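Local atomic coordinates of glucoamylase (Thermoanaerobacterium thermosaccharolyticum, PDB entry 1LF6), a protein that hydrolyses terminal alpha-1,4-linked glucose units one after another from the non-reducing ends of glucan chains, releasing beta-D-glucose. Residues A33-Q38 with P645-S650; R117-K122 with K138-E143; Y187-S192 with S255-T260; L339-D344 with P379-I384; P619-M624 with V660-S665. All blocks are in the same frame, centred on the assembly; numbering follows the deposited sequence.

Interaction 1: residues A33-Q38 with P645-S650; sequences ASAQKQ and PTDSAS
Where the N-terminal beta region meets the (alpha/alpha) barrel, Ser34 and Ala35 of the loop before strand 39-42 meet Asp647 and Ser650 of the loop before helix 653-668. Ser34 holds OG anti to its own backbone N (chi1 172°), and from there the hydroxyl donates to Asp647 OD1 at 2.9 Å, meeting the syn side 21° out of the carboxylate plane. Ser650 OG donates to Ala35 O at 2.7 Å, in the carbonyl plane and on a lone pair. A small residue suits position 35, because Ala35 CB nestles against two carbonyls, with Asp647 O and Ser648 O each 3.6 Å away. The barrel-side loop is shaped by an ST turn in which Thr646 OG1 accepts from Ser648 N at 3.1 Å. A water bridges the two loops: Gln36 NE2 donates to it, and it donates to Thr646 O and Ser648 O. The same NE2 passes 3.6 Å from Pro645 CB as the two side chains cross, while Gln36 OE1 accepts from Asn629. Lys37 NZ donates to Ser34 O in its own loop and forms a salt bridge with Glu61. Asp647 also touches Trp325, which probably binds substrate.

Interaction 2: residues R117-K122 with K138-E143; sequences RYRITK and KFEALE
Arg119 and Glu140 form the hydrogen-bonded pair at the middle of this antiparallel contact: Glu140 N donates to Arg119 O at 2.9 Å, and the return bond from Arg119 N is weak. Thr121 and Lys138 make the next such pair with two bonds between backbone atoms. At the other end Arg117 O accepts from both Leu142 N (2.8 Å) and Glu143 N (3.3 Å), which reach it from the same face of its carbonyl plane. Among the charges, Arg119 NH2 forms a salt bridge with Glu140 OE2 at 3.0 Å, meeting the carboxylate from 38° above its plane. Leu142 CD2 lies over one face of the guanidinium, 3.6 Å from Arg119 NH1. An alanine at Arg119 would probably leave the Glu140 carboxylate without its charged mate and strip Leu142 CD2 of the flat group it rests on. Apolar contacts fill the opposite face, where Phe139 CZ approaches Tyr118 CB at 3.5 Å, the two side chains crossing at about a right angle, and Phe139 CD2 lies 4.0 Å from Ile120 CG1. These bulky residues face Val79 and Phe77 of strand 70-80, inside the sandwich. The whole is a beta hairpin with one polar and one largely apolar face.

Interaction 3: residues Y187-S192 with S255-T260; sequences YTALSS and SEAAKT
Strand 187-192 and helix 255-260 run in roughly the same direction, 32° apart with axes 7.3 Å from each other, and come nearest at Ala189 and Ala257. This is helix-on-sheet packing in the N-terminal beta sandwich: helix 254-266 follows strand 243-251, the antiparallel neighbour of strand 186-192, and folds back over the sheet. So close an approach suits alanine, since one methyl from each side is enough to fill the space between the backbones. Ala189 CB and Ala257 CB meet at 3.9 Å, each pointing toward the other segment. Ala257 CB also lies 4.1 Å from Tyr187 O and 4.3 Å from Tyr187 CB, while Ala189 CB lies 4.2 Å from Ala258 N. The end of the Tyr187 side chain leads away, the side chain touching Lys182 and Asp254; of its side-chain atoms CB comes nearest. Along the strand, every second residue faces the helix; beyond Ala189, Ser191 touches Ala261 and Leu265, farther along the same helix. Thr188 points the other way, its hydroxyl bonded to Tyr155. The side-chain contacts between the two segments are apolar, and Thr260 turns its hydroxyl back to its own helix. Thr260 N donates to Glu256 O at 2.9 Å, and Thr260 OG1 donates to that same oxygen at 2.8 Å from 41° above its carbonyl plane.

Interaction 4: residues L339-D344 with P379-I384; sequences LVWSRD and PQNTWI
Trp341 and Asn381 lie side by side and point the same way, with indole and amide planes 80° apart. Asn381 CB sits over the five-membered ring in a CH-pi contact, 3.7 Å from its centroid and only 8° off the ring normal. A broad flat residue suits the place, because one face packs against the loop while the edge nitrogen, NE1, bonds to Glu438, the probable proton donor. An alanine here would probably leave a gap beneath Asn381 CB and deprive Glu438 of this N-H partner. A second face is met two residues away on each segment: Leu339 CD2 stands over the Trp383 ring, 4.1 Å from Trp383 CE3. On Val340, CG2 meets Ile384 CG2 at 4.0 Å, the side chains crossing at about a right angle. A single antiparallel bridge joins the two backbones, Val340 N donating to Thr382 O at 2.8 Å and Thr382 N to Val340 O at 3.1 Å. One water links Val340 O with Thr382 OG1; another joins Ser342 N to Pro379 O. Trp341 is the N-cap residue of helix 342-355, and the contact ties this helix start to the chain leaving helix 358-375, with helix 395-407 alongside Trp341 and Ser342.

Interaction 5: residues P619-M624 with V660-S665; sequences PYVKAM and VILFAS
Leu662 turns CG anti to its backbone N (chi1 172°), and Val621 does the same with CG1 (chi1 168°), which leaves Val621 CG2 anti to the carbonyl carbon and facing the leucine. The two branched side chains cross, and Val621 CG2 comes to 3.7 Å from Leu662 CG. With its methyls set apart in this way, the valine serves two partners: CG1 lies at the edge of the Phe663 ring, near its plane and 4.3 Å from Phe663 CD1. One methyl of Leu662, CD2, reaches over the other helix. It stands 4.1 Å from Tyr620 CB and 3.9 Å from Tyr620 O, and Met624 brings its sulphur, SD, to within 4.0 Å of that same CD2. Branched and flexible apolar residues suit such a seam, since the leucine methyl meets Tyr620 and Met624, one turn apart on the facing helix, and the flexible methionine can bring SD to it. The end of the Tyr620 side chain leads away from this segment, and the side chain touches Arg606 of helix 600-612. Within its own helix, Ser665 turns its hydroxyl back: OG donates to Ile661 O at 2.6 Å, from the face of the carbonyl opposite to Ser665 N, and also bonds to Leu672. The segment axes pass 9.7 Å apart, with their directions 145° from each other, and Val660 packs against helix 296-306. Two consecutive helices, 618-627 and 653-668, joined antiparallel through an apolar seam, are characteristic of the (alpha/alpha) barrel of family 15 glycosyl hydrolases.

How the interactions relate
Interactions 2 and 3 belong to the N-terminal beta sandwich and reach the same sheet, whereas interactions 4 and 5 lie in the catalytic barrel; interaction 1 joins the two regions, its centre about 10 Å from that of the chain. Chemistry follows place. Interaction 2, partly exposed, pairs charges on one face and apolar groups on the other. Interactions 3 and 5 are buried and apolar, the first close enough for alanines, the second filled by larger side chains. Interactions 1 and 4, near the annotated sites, mix direct hydrogen bonds with bridging waters. Helix 653-668, which pairs in interaction 5, begins just after the loop of interaction 1.

Interaction 1: residues A33-Q38 with P645-S650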
# COMPACT_ATOMS: atom_id res chain seq x y z
N ALA A 33 3.99 -12.48 4.66
CA ALA A 33 4.94 -11.73 5.47
C ALA A 33 4.32 -10.52 6.16
O ALA A 33 3.23 -10.07 5.81
CB ALA A 33 6.12 -11.27 4.59
N SER A 34 5.03 -10.00 7.16
CA SER A 34 4.58 -8.84 7.90
C SER A 34 4.27 -7.71 6.92
O SER A 34 5.03 -7.48 5.96
CB SER A 34 5.66 -8.38 8.88
OG SER A 34 5.32 -7.15 9.47
N ALA A 35 3.17 -7.00 7.16
CA ALA A 35 2.75 -5.91 6.29
C ALA A 35 3.56 -4.62 6.50
O ALA A 35 3.43 -3.67 5.72
CB ALA A 35 1.26 -5.63 6.48
N GLN A 36 4.37 -4.58 7.55
CA GLN A 36 5.22 -3.42 7.82
C GLN A 36 6.42 -3.57 6.89
O GLN A 36 7.23 -4.49 7.03
CB GLN A 36 5.66 -3.40 9.29
CG GLN A 36 6.92 -2.60 9.59
CD GLN A 36 6.80 -1.10 9.31
OE1 GLN A 36 7.79 -0.37 9.42
NE2 GLN A 36 5.60 -0.63 8.95
N LYS A 37 6.52 -2.67 5.92
CA LYS A 37 7.59 -2.75 4.94
C LYS A 37 8.71 -1.74 5.11
O LYS A 37 8.47 -0.57 5.39
CB LYS A 37 7.01 -2.63 3.52
CG LYS A 37 5.90 -3.62 3.21
CD LYS A 37 6.37 -5.06 3.40
CE LYS A 37 5.28 -6.04 2.99
NZ LYS A 37 5.67 -7.46 3.25
N GLN A 38 9.94 -2.21 4.91
CA GLN A 38 11.13 -1.37 4.99
C GLN A 38 11.29 -0.65 3.67
O GLN A 38 11.95 0.38 3.58
CB GLN A 38 12.37 -2.22 5.25
CG GLN A 38 12.51 -2.74 6.67
CD GLN A 38 13.67 -3.69 6.80
OE1 GLN A 38 13.67 -4.77 6.20
NE2 GLN A 38 14.67 -3.31 7.58
N PRO A 645 4.71 2.05 14.08
CA PRO A 645 3.75 1.32 13.23
C PRO A 645 3.20 0.04 13.86
O PRO A 645 3.90 -0.66 14.59
CB PRO A 645 4.56 1.01 11.96
CG PRO A 645 5.70 2.00 11.98
CD PRO A 645 6.04 2.08 13.45
N THR A 646 1.93 -0.25 13.58
CA THR A 646 1.33 -1.49 14.06
C THR A 646 1.58 -2.43 12.88
O THR A 646 2.39 -2.11 12.01
CB THR A 646 -0.19 -1.35 14.31
OG1 THR A 646 -0.86 -1.10 13.07
CG2 THR A 646 -0.46 -0.20 15.28
N ASP A 647 0.91 -3.58 12.84
CA ASP A 647 1.13 -4.46 11.70
C ASP A 647 0.10 -4.19 10.60
O ASP A 647 -0.18 -5.04 9.76
CB ASP A 647 1.06 -5.93 12.11
CG ASP A 647 1.89 -6.82 11.19
OD1 ASP A 647 3.13 -6.81 11.34
OD2 ASP A 647 1.30 -7.48 10.30
N SER A 648 -0.45 -2.98 10.62
CA SER A 648 -1.44 -2.57 9.64
C SER A 648 -0.75 -2.41 8.29
O SER A 648 0.47 -2.50 8.18
CB SER A 648 -2.07 -1.25 10.07
OG SER A 648 -1.07 -0.26 10.25
N ALA A 649 -1.56 -2.17 7.26
CA ALA A 649 -1.03 -2.00 5.92
C ALA A 649 0.02 -0.89 5.86
O ALA A 649 -0.06 0.11 6.58
CB ALA A 649 -2.17 -1.67 4.95
N SER A 650 1.02 -1.09 5.02
CA SER A 650 2.09 -0.12 4.79
C SER A 650 2.87 -0.58 3.56
O SER A 650 3.14 -1.77 3.39
CB SER A 650 3.02 -0.02 5.98
OG SER A 650 4.00 -1.03 5.92
O HOH W 1 2.81 -1.45 9.39

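Interaction 2: residues R117-K122 with K138-E143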
# COMPACT_ATOMS: atom_id res chain seq x y z
N ARG A 117 27.94 -12.04 15.51
CA ARG A 117 28.82 -13.03 14.91
C ARG A 117 28.98 -12.80 13.42
O ARG A 117 30.04 -13.05 12.85
CB ARG A 117 28.28 -14.44 15.17
CG ARG A 117 28.17 -14.77 16.66
CD ARG A 117 27.40 -16.06 16.91
NE ARG A 117 26.08 -16.03 16.27
CZ ARG A 117 25.06 -16.82 16.61
NH1 ARG A 117 25.20 -17.70 17.59
NH2 ARG A 117 23.92 -16.73 15.95
N TYR A 118 27.92 -12.31 12.78
CA TYR A 118 27.96 -12.06 11.34
C TYR A 118 27.25 -10.78 10.94
O TYR A 118 26.62 -10.11 11.76
CB TYR A 118 27.34 -13.23 10.58
CG TYR A 118 25.86 -13.40 10.85
CD1 TYR A 118 25.41 -14.18 11.91
CD2 TYR A 118 24.91 -12.73 10.07
CE1 TYR A 118 24.04 -14.30 12.19
CE2 TYR A 118 23.55 -12.84 10.34
CZ TYR A 118 23.12 -13.62 11.40
OH TYR A 118 21.78 -13.71 11.69
N ARG A 119 27.35 -10.45 9.66
CA ARG A 119 26.71 -9.27 9.09
C ARG A 119 26.46 -9.53 7.62
O ARG A 119 27.35 -9.99 6.90
CB ARG A 119 27.62 -8.04 9.24
CG ARG A 119 27.03 -6.76 8.68
CD ARG A 119 28.11 -5.72 8.45
NE ARG A 119 28.74 -5.32 9.70
CZ ARG A 119 29.96 -4.81 9.79
NH1 ARG A 119 30.45 -4.46 10.97
NH2 ARG A 119 30.70 -4.66 8.69
N ILE A 120 25.25 -9.27 7.17
CA ILE A 120 24.90 -9.47 5.77
C ILE A 120 24.45 -8.14 5.17
O ILE A 120 23.57 -7.47 5.73
CB ILE A 120 23.78 -10.52 5.61
CG1 ILE A 120 24.22 -11.86 6.19
CG2 ILE A 120 23.42 -10.68 4.14
CD1 ILE A 120 23.18 -12.97 6.06
N THR A 121 25.04 -7.76 4.05
CA THR A 121 24.68 -6.51 3.40
C THR A 121 24.05 -6.82 2.04
O THR A 121 24.57 -7.63 1.28
CB THR A 121 25.92 -5.62 3.21
OG1 THR A 121 26.51 -5.35 4.48
CG2 THR A 121 25.54 -4.30 2.54
N LYS A 122 22.93 -6.17 1.75
CA LYS A 122 22.24 -6.41 0.49
C LYS A 122 21.98 -5.16 -0.35
O LYS A 122 21.85 -4.06 0.17
CB LYS A 122 20.90 -7.10 0.76
CG LYS A 122 20.98 -8.33 1.66
CD LYS A 122 19.58 -8.82 2.03
CE LYS A 122 19.63 -10.08 2.88
NZ LYS A 122 18.27 -10.55 3.27
N LYS A 138 26.68 -9.82 0.47
CA LYS A 138 28.02 -10.13 0.92
C LYS A 138 27.93 -10.53 2.38
O LYS A 138 27.21 -9.90 3.17
CB LYS A 138 28.95 -8.92 0.76
CG LYS A 138 28.63 -7.75 1.68
CD LYS A 138 29.72 -6.68 1.63
CE LYS A 138 29.37 -5.50 2.53
NZ LYS A 138 30.41 -4.43 2.51
N PHE A 139 28.65 -11.59 2.74
CA PHE A 139 28.64 -12.08 4.11
C PHE A 139 29.94 -11.69 4.81
O PHE A 139 31.01 -11.79 4.22
CB PHE A 139 28.47 -13.60 4.12
CG PHE A 139 28.50 -14.21 5.49
CD1 PHE A 139 29.70 -14.62 6.06
CD2 PHE A 139 27.33 -14.36 6.22
CE1 PHE A 139 29.74 -15.17 7.33
CE2 PHE A 139 27.35 -14.90 7.50
CZ PHE A 139 28.56 -15.31 8.06
N GLU A 140 29.83 -11.25 6.05
CA GLU A 140 31.00 -10.86 6.83
C GLU A 140 31.03 -11.56 8.18
O GLU A 140 30.05 -11.54 8.92
CB GLU A 140 31.02 -9.35 7.09
CG GLU A 140 31.04 -8.47 5.87
CD GLU A 140 31.18 -7.01 6.24
OE1 GLU A 140 32.30 -6.61 6.62
OE2 GLU A 140 30.18 -6.27 6.18
N ALA A 141 32.16 -12.18 8.50
CA ALA A 141 32.31 -12.85 9.78
C ALA A 141 32.80 -11.81 10.78
O ALA A 141 33.95 -11.37 10.70
CB ALA A 141 33.31 -13.99 9.66
N LEU A 142 31.93 -11.40 11.70
CA LEU A 142 32.31 -10.41 12.70
C LEU A 142 33.25 -11.01 13.73
O LEU A 142 34.25 -10.40 14.11
CB LEU A 142 31.06 -9.83 13.39
CG LEU A 142 30.14 -8.99 12.50
CD1 LEU A 142 29.03 -8.39 13.35
CD2 LEU A 142 30.94 -7.89 11.82
N GLU A 143 32.92 -12.21 14.21
CA GLU A 143 33.78 -12.87 15.17
C GLU A 143 34.23 -14.19 14.55
O GLU A 143 33.46 -14.87 13.88
CB GLU A 143 33.04 -13.13 16.49
CG GLU A 143 32.19 -14.38 16.53
CD GLU A 143 31.58 -14.64 17.90
OE1 GLU A 143 31.05 -15.74 18.12
OE2 GLU A 143 31.64 -13.72 18.75
O HOH W 2 28.06 -7.44 5.45

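Interaction 3: residues Y187-S192 with S255-T260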
# COMPACT_ATOMS: atom_id res chain seq x y z
N TYR A 187 5.95 -18.91 -13.98
CA TYR A 187 7.18 -19.62 -13.63
C TYR A 187 8.22 -18.66 -13.05
O TYR A 187 8.32 -17.51 -13.46
CB TYR A 187 7.80 -20.28 -14.88
CG TYR A 187 6.97 -21.37 -15.51
CD1 TYR A 187 7.35 -22.71 -15.39
CD2 TYR A 187 5.83 -21.07 -16.25
CE1 TYR A 187 6.61 -23.72 -16.00
CE2 TYR A 187 5.08 -22.08 -16.86
CZ TYR A 187 5.48 -23.40 -16.73
OH TYR A 187 4.73 -24.39 -17.33
N THR A 188 9.01 -19.17 -12.10
CA THR A 188 10.07 -18.39 -11.50
C THR A 188 11.36 -19.19 -11.59
O THR A 188 11.36 -20.42 -11.52
CB THR A 188 9.80 -18.07 -10.01
OG1 THR A 188 9.91 -19.27 -9.23
CG2 THR A 188 8.40 -17.48 -9.84
N ALA A 189 12.47 -18.48 -11.75
CA ALA A 189 13.78 -19.10 -11.85
C ALA A 189 14.74 -18.39 -10.90
O ALA A 189 14.96 -17.19 -11.02
CB ALA A 189 14.29 -19.01 -13.28
N LEU A 190 15.30 -19.14 -9.96
CA LEU A 190 16.25 -18.59 -9.00
C LEU A 190 17.66 -19.00 -9.44
O LEU A 190 17.93 -20.18 -9.63
CB LEU A 190 15.96 -19.16 -7.61
CG LEU A 190 16.43 -18.38 -6.38
CD1 LEU A 190 16.42 -19.31 -5.18
CD2 LEU A 190 17.81 -17.82 -6.59
N SER A 191 18.55 -18.02 -9.58
CA SER A 191 19.92 -18.29 -10.00
C SER A 191 20.96 -17.55 -9.18
O SER A 191 20.64 -16.61 -8.44
CB SER A 191 20.09 -17.95 -11.48
OG SER A 191 19.90 -16.56 -11.71
N SER A 192 22.21 -17.97 -9.33
CA SER A 192 23.34 -17.36 -8.62
C SER A 192 24.47 -17.13 -9.62
O SER A 192 24.74 -17.98 -10.46
CB SER A 192 23.81 -18.29 -7.50
OG SER A 192 24.89 -17.72 -6.79
N SER A 255 11.51 -21.94 -20.29
CA SER A 255 12.50 -21.31 -21.15
C SER A 255 12.56 -19.80 -20.98
O SER A 255 13.64 -19.22 -20.93
CB SER A 255 12.21 -21.65 -22.61
OG SER A 255 13.25 -21.18 -23.45
N GLU A 256 11.39 -19.17 -20.89
CA GLU A 256 11.34 -17.73 -20.72
C GLU A 256 12.00 -17.31 -19.41
O GLU A 256 12.88 -16.45 -19.40
CB GLU A 256 9.89 -17.22 -20.75
CG GLU A 256 9.78 -15.75 -21.15
CD GLU A 256 8.42 -15.14 -20.84
OE1 GLU A 256 7.41 -15.86 -20.93
OE2 GLU A 256 8.37 -13.93 -20.52
N ALA A 257 11.57 -17.91 -18.31
CA ALA A 257 12.14 -17.58 -17.01
C ALA A 257 13.66 -17.75 -16.99
O ALA A 257 14.39 -16.85 -16.58
CB ALA A 257 11.51 -18.45 -15.92
N ALA A 258 14.13 -18.91 -17.44
CA ALA A 258 15.56 -19.21 -17.47
C ALA A 258 16.32 -18.22 -18.36
O ALA A 258 17.34 -17.68 -17.95
CB ALA A 258 15.79 -20.64 -17.96
N LYS A 259 15.81 -18.01 -19.56
CA LYS A 259 16.44 -17.08 -20.50
C LYS A 259 16.56 -15.68 -19.90
O LYS A 259 17.57 -15.01 -20.07
CB LYS A 259 15.62 -17.02 -21.79
CG LYS A 259 16.20 -16.07 -22.83
CD LYS A 259 15.36 -16.07 -24.10
CE LYS A 259 16.00 -15.22 -25.18
NZ LYS A 259 17.36 -15.72 -25.54
N THR A 260 15.51 -15.24 -19.21
CA THR A 260 15.50 -13.92 -18.59
C THR A 260 16.56 -13.83 -17.50
O THR A 260 17.25 -12.82 -17.38
CB THR A 260 14.11 -13.62 -17.98
OG1 THR A 260 13.12 -13.70 -19.01
CG2 THR A 260 14.09 -12.22 -17.37

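Interaction 4: residues L339-D344 with P379-I384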
# COMPACT_ATOMS: atom_id res chain seq x y z
N LEU A 339 -6.57 -3.76 -4.33
CA LEU A 339 -7.74 -3.41 -5.11
C LEU A 339 -7.70 -1.92 -5.39
O LEU A 339 -6.90 -1.19 -4.80
CB LEU A 339 -9.02 -3.77 -4.35
CG LEU A 339 -9.21 -5.27 -4.10
CD1 LEU A 339 -10.37 -5.51 -3.14
CD2 LEU A 339 -9.47 -5.96 -5.44
N VAL A 340 -8.56 -1.46 -6.30
CA VAL A 340 -8.61 -0.05 -6.65
C VAL A 340 -9.86 0.58 -6.08
O VAL A 340 -10.98 0.15 -6.36
CB VAL A 340 -8.64 0.14 -8.20
CG1 VAL A 340 -8.62 1.63 -8.55
CG2 VAL A 340 -7.44 -0.57 -8.84
N TRP A 341 -9.66 1.60 -5.25
CA TRP A 341 -10.77 2.34 -4.65
C TRP A 341 -10.77 3.74 -5.25
O TRP A 341 -9.74 4.41 -5.30
CB TRP A 341 -10.58 2.49 -3.13
CG TRP A 341 -11.06 1.34 -2.30
CD1 TRP A 341 -12.29 1.20 -1.72
CD2 TRP A 341 -10.29 0.21 -1.88
NE1 TRP A 341 -12.33 0.06 -0.95
CE2 TRP A 341 -11.12 -0.57 -1.03
CE3 TRP A 341 -8.98 -0.23 -2.14
CZ2 TRP A 341 -10.67 -1.76 -0.44
CZ3 TRP A 341 -8.54 -1.41 -1.55
CH2 TRP A 341 -9.38 -2.16 -0.70
N SER A 342 -11.94 4.15 -5.72
CA SER A 342 -12.10 5.47 -6.30
C SER A 342 -11.60 6.55 -5.33
O SER A 342 -10.95 7.52 -5.75
CB SER A 342 -13.58 5.69 -6.63
OG SER A 342 -13.85 7.04 -6.93
N ARG A 343 -11.91 6.37 -4.05
CA ARG A 343 -11.51 7.32 -3.02
C ARG A 343 -9.99 7.44 -2.94
O ARG A 343 -9.43 8.52 -3.11
CB ARG A 343 -12.10 6.91 -1.66
CG ARG A 343 -11.62 7.73 -0.46
CD ARG A 343 -12.28 7.29 0.84
NE ARG A 343 -12.38 5.83 0.93
CZ ARG A 343 -13.49 5.14 0.71
NH1 ARG A 343 -14.61 5.76 0.39
NH2 ARG A 343 -13.47 3.82 0.79
N ASP A 344 -9.32 6.32 -2.69
CA ASP A 344 -7.87 6.33 -2.60
C ASP A 344 -7.22 6.86 -3.88
O ASP A 344 -6.30 7.66 -3.83
CB ASP A 344 -7.34 4.93 -2.27
CG ASP A 344 -7.81 4.43 -0.91
OD1 ASP A 344 -6.97 3.99 -0.10
OD2 ASP A 344 -9.03 4.50 -0.65
N PRO A 379 -18.25 0.97 -8.46
CA PRO A 379 -18.49 -0.05 -7.43
C PRO A 379 -17.60 0.20 -6.21
O PRO A 379 -16.60 0.92 -6.31
CB PRO A 379 -18.18 -1.36 -8.15
CG PRO A 379 -17.17 -0.95 -9.17
CD PRO A 379 -17.66 0.39 -9.67
N GLN A 380 -17.96 -0.37 -5.05
CA GLN A 380 -17.19 -0.18 -3.83
C GLN A 380 -15.70 -0.15 -4.15
O GLN A 380 -14.98 0.75 -3.74
CB GLN A 380 -17.47 -1.30 -2.81
CG GLN A 380 -16.70 -1.13 -1.51
CD GLN A 380 -17.19 -2.03 -0.38
OE1 GLN A 380 -16.61 -2.08 0.68
NE2 GLN A 380 -18.25 -2.75 -0.62
N ASN A 381 -15.25 -1.15 -4.91
CA ASN A 381 -13.87 -1.25 -5.35
C ASN A 381 -13.82 -2.22 -6.52
O ASN A 381 -14.79 -2.93 -6.79
CB ASN A 381 -12.95 -1.69 -4.20
CG ASN A 381 -13.42 -2.97 -3.51
OD1 ASN A 381 -13.15 -3.18 -2.33
ND2 ASN A 381 -14.12 -3.81 -4.25
N THR A 382 -12.70 -2.23 -7.23
CA THR A 382 -12.54 -3.11 -8.37
C THR A 382 -11.15 -3.72 -8.40
O THR A 382 -10.23 -3.22 -7.77
CB THR A 382 -12.70 -2.34 -9.70
OG1 THR A 382 -11.73 -1.29 -9.73
CG2 THR A 382 -14.09 -1.75 -9.83
N TRP A 383 -11.01 -4.82 -9.15
CA TRP A 383 -9.71 -5.44 -9.32
C TRP A 383 -9.01 -4.47 -10.27
O TRP A 383 -9.66 -3.63 -10.89
CB TRP A 383 -9.83 -6.80 -10.01
CG TRP A 383 -10.65 -7.78 -9.26
CD1 TRP A 383 -12.00 -7.93 -9.31
CD2 TRP A 383 -10.16 -8.78 -8.36
NE1 TRP A 383 -12.39 -8.97 -8.50
CE2 TRP A 383 -11.28 -9.51 -7.90
CE3 TRP A 383 -8.88 -9.13 -7.90
CZ2 TRP A 383 -11.16 -10.57 -7.00
CZ3 TRP A 383 -8.76 -10.18 -7.00
CH2 TRP A 383 -9.90 -10.89 -6.56
N ILE A 384 -7.70 -4.59 -10.39
CA ILE A 384 -6.98 -3.69 -11.28
C ILE A 384 -7.47 -3.82 -12.72
O ILE A 384 -7.33 -2.89 -13.52
CB ILE A 384 -5.46 -3.94 -11.21
CG1 ILE A 384 -5.15 -5.43 -11.41
CG2 ILE A 384 -4.93 -3.48 -9.86
CD1 ILE A 384 -3.66 -5.75 -11.34
O HOH W 3 -12.35 1.42 -8.53
O HOH W 4 -14.11 2.20 -6.40

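Interaction 5: residues P619-M624 with V660-S665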
# COMPACT_ATOMS: atom_id res chain seq x y z
N PRO A 619 3.83 21.55 12.45
CA PRO A 619 3.87 20.45 13.42
C PRO A 619 3.18 19.18 12.92
O PRO A 619 3.53 18.07 13.32
CB PRO A 619 3.20 21.04 14.66
CG PRO A 619 2.36 22.15 14.11
CD PRO A 619 3.21 22.75 13.05
N TYR A 620 2.20 19.33 12.03
CA TYR A 620 1.50 18.18 11.46
C TYR A 620 2.37 17.57 10.38
O TYR A 620 2.37 16.36 10.19
CB TYR A 620 0.14 18.60 10.90
CG TYR A 620 -0.78 19.10 11.98
CD1 TYR A 620 -1.53 18.21 12.75
CD2 TYR A 620 -0.82 20.45 12.31
CE1 TYR A 620 -2.29 18.65 13.84
CE2 TYR A 620 -1.58 20.91 13.40
CZ TYR A 620 -2.30 20.00 14.15
OH TYR A 620 -3.03 20.45 15.24
N VAL A 621 3.12 18.41 9.67
CA VAL A 621 4.03 17.89 8.66
C VAL A 621 5.11 17.09 9.41
O VAL A 621 5.40 15.95 9.06
CB VAL A 621 4.70 19.04 7.85
CG1 VAL A 621 5.84 18.49 7.00
CG2 VAL A 621 3.67 19.71 6.95
N LYS A 622 5.67 17.70 10.45
CA LYS A 622 6.71 17.05 11.24
C LYS A 622 6.23 15.76 11.89
O LYS A 622 6.98 14.79 11.99
CB LYS A 622 7.24 18.01 12.32
CG LYS A 622 7.99 19.21 11.75
CD LYS A 622 9.24 18.77 11.00
CE LYS A 622 9.78 19.88 10.11
NZ LYS A 622 10.02 21.12 10.89
N ALA A 623 4.98 15.74 12.35
CA ALA A 623 4.44 14.54 12.97
C ALA A 623 4.37 13.39 11.97
O ALA A 623 4.75 12.26 12.27
CB ALA A 623 3.06 14.83 13.54
N MET A 624 3.87 13.68 10.77
CA MET A 624 3.79 12.64 9.75
C MET A 624 5.17 12.11 9.41
O MET A 624 5.34 10.91 9.17
CB MET A 624 3.10 13.18 8.48
CG MET A 624 1.59 13.35 8.63
SD MET A 624 0.74 13.46 7.04
CE MET A 624 0.62 11.76 6.58
N VAL A 660 2.19 14.35 0.97
CA VAL A 660 2.63 15.18 -0.15
C VAL A 660 1.80 16.46 -0.24
O VAL A 660 2.34 17.56 -0.31
CB VAL A 660 2.53 14.40 -1.48
CG1 VAL A 660 2.77 15.33 -2.67
CG2 VAL A 660 3.54 13.28 -1.49
N ILE A 661 0.48 16.30 -0.22
CA ILE A 661 -0.42 17.45 -0.32
C ILE A 661 -0.28 18.40 0.87
O ILE A 661 -0.34 19.62 0.70
CB ILE A 661 -1.89 16.97 -0.45
CG1 ILE A 661 -2.07 16.28 -1.81
CG2 ILE A 661 -2.85 18.14 -0.32
CD1 ILE A 661 -3.35 15.47 -1.94
N LEU A 662 -0.07 17.85 2.06
CA LEU A 662 0.09 18.67 3.27
C LEU A 662 1.41 19.43 3.22
O LEU A 662 1.47 20.63 3.49
CB LEU A 662 0.07 17.78 4.52
CG LEU A 662 0.42 18.48 5.83
CD1 LEU A 662 -0.57 19.61 6.07
CD2 LEU A 662 0.42 17.48 6.98
N PHE A 663 2.48 18.70 2.89
CA PHE A 663 3.81 19.27 2.77
C PHE A 663 3.79 20.47 1.83
O PHE A 663 4.28 21.55 2.17
CB PHE A 663 4.76 18.19 2.23
CG PHE A 663 6.15 18.70 1.92
CD1 PHE A 663 7.02 19.03 2.94
CD2 PHE A 663 6.56 18.86 0.60
CE1 PHE A 663 8.30 19.52 2.65
CE2 PHE A 663 7.83 19.34 0.30
CZ PHE A 663 8.70 19.67 1.33
N ALA A 664 3.22 20.28 0.65
CA ALA A 664 3.12 21.34 -0.36
C ALA A 664 2.17 22.46 0.08
O ALA A 664 2.46 23.64 -0.13
CB ALA A 664 2.65 20.74 -1.68
N SER A 665 1.04 22.08 0.67
CA SER A 665 0.06 23.06 1.12
C SER A 665 0.63 23.95 2.21
O SER A 665 0.36 25.14 2.25
CB SER A 665 -1.22 22.37 1.62
OG SER A 665 -1.88 21.68 0.58